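Local coordinates for protein fatty acyl CoA synthetase FADD13 (FATTY-ACYL-CoA SYNTHETASE) (Mycobacterium tuberculosis, PDB 3R44) that belongs to the fatty acyl-CoA synthetase family of AMP-binding enzymes, with a large N-terminal domain and a smaller C-terminal domain, at residues 96-101 with 108-113. Sequence-based numbering, arbitrary orientation.
Sequences VPINTR and SFILSD
Ile98 and Ile110 carry most of this contact, burying 62 and 57 Å² of its 158 Å² as their side chains run antiparallel alongside one another. Ile110 CG2 packs against two atoms of Ile98, CD1 at 3.7 Å and CG1 at 3.9 Å; a longer, secondary touch brings Ile98 CG2 within 4.1 Å of Ile110 CD1. The extended chain of Ile98 (chi2 172°) carries CD1 far enough to touch Leu111 CD2 as well, at 3.7 Å, with Leu111 lying roughly perpendicular to it. One methyl thus rests against two neighbouring helix residues. Val96 joins more loosely, burying 17 Å² through a single approach, CG1 to Ile110 CG2 at 4.0 Å; with that branch anti to the backbone N (chi1 -174°), it is the one turned to the helix. All four residues are buried, and no hydrogen bond crosses, so the packing is purely apolar. Beyond Ile98 the chain leaves the helix: Asn99 is partly exposed and its amide leads away, OD1 accepting from Arg101 N at 2.8 Å to close an Asx turn. On the helix, away from the contact, Ser112 is exposed. The contact belongs to a beta-alpha unit of the four-stranded parallel sheet, in which helix 104-114 packs against edge strand 94-97 and Ile98; Ile98 and Leu111 both reach Ala72 on adjacent strand 70-74, while Ile110 also touches Tyr177 of strand 172-178.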
ATOM      1  N   VAL A  96      -9.980   3.245  11.450  1.00 11.57           N
ATOM      2  CA  VAL A  96      -9.869   1.900  10.881  1.00 12.53           C
ATOM      3  C   VAL A  96     -10.368   1.964   9.412  1.00 11.70           C
ATOM      4  O   VAL A  96     -11.555   1.714   9.094  1.00 13.12           O
ATOM      5  CB  VAL A  96     -10.624   0.810  11.664  1.00 13.80           C
ATOM      6  CG1 VAL A  96     -10.321  -0.548  11.077  1.00 14.47           C
ATOM      7  CG2 VAL A  96     -10.189   0.807  13.171  1.00 14.74           C
ATOM      8  N   PRO A  97      -9.464   2.293   8.514  1.00 11.30           N
ATOM      9  CA  PRO A  97      -9.928   2.423   7.112  1.00 13.16           C
ATOM     10  C   PRO A  97     -10.063   1.044   6.486  1.00 14.28           C
ATOM     11  O   PRO A  97      -9.072   0.266   6.475  1.00 16.68           O
ATOM     12  CB  PRO A  97      -8.778   3.174   6.418  1.00 13.72           C
ATOM     13  CG  PRO A  97      -7.898   3.660   7.434  1.00 13.83           C
ATOM     14  CD  PRO A  97      -8.085   2.815   8.680  1.00 11.90           C
ATOM     15  N   ILE A  98     -11.212   0.758   5.901  1.00 14.43           N
ATOM     16  CA  ILE A  98     -11.478  -0.578   5.364  1.00 15.06           C
ATOM     17  C   ILE A  98     -11.636  -0.572   3.852  1.00 15.25           C
ATOM     18  O   ILE A  98     -12.334   0.302   3.286  1.00 16.10           O
ATOM     19  CB  ILE A  98     -12.728  -1.181   6.034  1.00 15.99           C
ATOM     20  CG1 ILE A  98     -12.526  -1.252   7.567  1.00 17.78           C
ATOM     21  CG2 ILE A  98     -13.026  -2.565   5.461  1.00 16.48           C
ATOM     22  CD1 ILE A  98     -13.786  -1.662   8.355  1.00 17.34           C
ATOM     23  N   ASN A  99     -10.998  -1.530   3.196  1.00 15.16           N
ATOM     24  CA  ASN A  99     -11.084  -1.704   1.728  1.00 16.84           C
ATOM     25  C   ASN A  99     -12.543  -1.963   1.342  1.00 18.81           C
ATOM     26  O   ASN A  99     -13.125  -2.957   1.769  1.00 18.18           O
ATOM     27  CB  ASN A  99     -10.173  -2.895   1.353  1.00 17.59           C
ATOM     28  CG  ASN A  99     -10.111  -3.219  -0.140  1.00 22.63           C
ATOM     29  OD1 ASN A  99     -11.000  -2.932  -0.916  1.00 21.19           O
ATOM     30  ND2 ASN A  99      -8.998  -3.824  -0.540  1.00 25.58           N
ATOM     31  N   THR A 100     -13.119  -1.078   0.525  1.00 18.58           N
ATOM     32  CA  THR A 100     -14.514  -1.181   0.103  1.00 20.21           C
ATOM     33  C   THR A 100     -14.782  -2.250  -0.970  1.00 21.58           C
ATOM     34  O   THR A 100     -15.924  -2.364  -1.455  1.00 22.66           O
ATOM     35  CB  THR A 100     -14.976   0.134  -0.485  1.00 20.07           C
ATOM     36  OG1 THR A 100     -14.076   0.495  -1.538  1.00 19.82           O
ATOM     37  CG2 THR A 100     -14.945   1.220   0.533  1.00 19.18           C
ATOM     38  N   ARG A 101     -13.746  -2.995  -1.374  1.00 21.82           N
ATOM     39  CA  ARG A 101     -13.894  -4.147  -2.281  1.00 23.99           C
ATOM     40  C   ARG A 101     -14.065  -5.453  -1.534  1.00 23.70           C
ATOM     41  O   ARG A 101     -14.341  -6.477  -2.142  1.00 24.27           O
ATOM     42  CB  ARG A 101     -12.681  -4.276  -3.234  1.00 24.59           C
ATOM     43  CG  ARG A 101     -12.426  -3.056  -4.139  1.00 28.48           C
ATOM     44  N   SER A 108     -16.804  -7.878   8.379  1.00 20.97           N
ATOM     45  CA  SER A 108     -17.290  -8.261   9.715  1.00 21.12           C
ATOM     46  C   SER A 108     -16.125  -8.704  10.598  1.00 20.31           C
ATOM     47  O   SER A 108     -16.005  -8.315  11.750  1.00 20.00           O
ATOM     48  CB  SER A 108     -18.390  -9.364   9.652  1.00 23.00           C
ATOM     49  OG  SER A 108     -19.106  -9.314  10.863  1.00 24.46           O
ATOM     50  N   PHE A 109     -15.197  -9.442  10.023  1.00 20.15           N
ATOM     51  CA  PHE A 109     -14.020  -9.805  10.792  1.00 19.54           C
ATOM     52  C   PHE A 109     -13.253  -8.610  11.319  1.00 16.97           C
ATOM     53  O   PHE A 109     -12.866  -8.558  12.504  1.00 17.11           O
ATOM     54  CB  PHE A 109     -13.071 -10.677   9.980  1.00 19.73           C
ATOM     55  CG  PHE A 109     -11.818 -10.989  10.710  1.00 19.49           C
ATOM     56  CD1 PHE A 109     -11.791 -11.972  11.683  1.00 24.90           C
ATOM     57  CD2 PHE A 109     -10.669 -10.264  10.460  1.00 21.48           C
ATOM     58  CE1 PHE A 109     -10.609 -12.222  12.388  1.00 26.66           C
ATOM     59  CE2 PHE A 109      -9.502 -10.489  11.155  1.00 23.91           C
ATOM     60  CZ  PHE A 109      -9.464 -11.485  12.112  1.00 22.81           C
ATOM     61  N   ILE A 110     -12.982  -7.675  10.424  1.00 16.03           N
ATOM     62  CA  ILE A 110     -12.214  -6.485  10.743  1.00 15.31           C
ATOM     63  C   ILE A 110     -12.861  -5.661  11.818  1.00 15.84           C
ATOM     64  O   ILE A 110     -12.172  -5.215  12.751  1.00 16.53           O
ATOM     65  CB  ILE A 110     -11.991  -5.606   9.468  1.00 15.60           C
ATOM     66  CG1 ILE A 110     -11.032  -6.360   8.560  1.00 14.33           C
ATOM     67  CG2 ILE A 110     -11.481  -4.218   9.817  1.00 14.68           C
ATOM     68  CD1 ILE A 110     -10.803  -5.639   7.108  1.00 14.96           C
ATOM     69  N   LEU A 111     -14.189  -5.470  11.698  1.00 16.38           N
ATOM     70  CA  LEU A 111     -14.958  -4.747  12.717  1.00 16.79           C
ATOM     71  C   LEU A 111     -14.899  -5.402  14.066  1.00 18.63           C
ATOM     72  O   LEU A 111     -14.762  -4.700  15.051  1.00 17.15           O
ATOM     73  CB  LEU A 111     -16.402  -4.505  12.274  1.00 17.04           C
ATOM     74  CG  LEU A 111     -16.612  -3.638  11.024  1.00 15.50           C
ATOM     75  CD1 LEU A 111     -18.101  -3.615  10.734  1.00 17.74           C
ATOM     76  CD2 LEU A 111     -16.095  -2.175  11.242  1.00 16.51           C
ATOM     77  N   SER A 112     -14.988  -6.732  14.117  1.00 20.09           N
ATOM     78  CA  SER A 112     -14.859  -7.462  15.365  1.00 20.90           C
ATOM     79  C   SER A 112     -13.489  -7.438  15.908  1.00 19.17           C
ATOM     80  O   SER A 112     -13.299  -7.272  17.110  1.00 18.53           O
ATOM     81  CB  SER A 112     -15.181  -8.943  15.208  1.00 22.46           C
ATOM     82  OG  SER A 112     -16.518  -9.100  14.872  1.00 27.96           O
ATOM     83  N   ASP A 113     -12.506  -7.686  15.052  1.00 18.02           N
ATOM     84  CA  ASP A 113     -11.154  -7.722  15.505  1.00 17.21           C
ATOM     85  C   ASP A 113     -10.674  -6.366  16.066  1.00 17.28           C
ATOM     86  O   ASP A 113      -9.943  -6.315  17.082  1.00 17.00           O
ATOM     87  CB  ASP A 113     -10.204  -8.151  14.387  1.00 17.22           C
ATOM     88  CG  ASP A 113      -8.752  -8.380  14.893  1.00 19.39           C
ATOM     89  OD1 ASP A 113      -8.453  -9.502  15.369  1.00 19.76           O
ATOM     90  OD2 ASP A 113      -7.908  -7.482  14.774  1.00 18.70           O
TER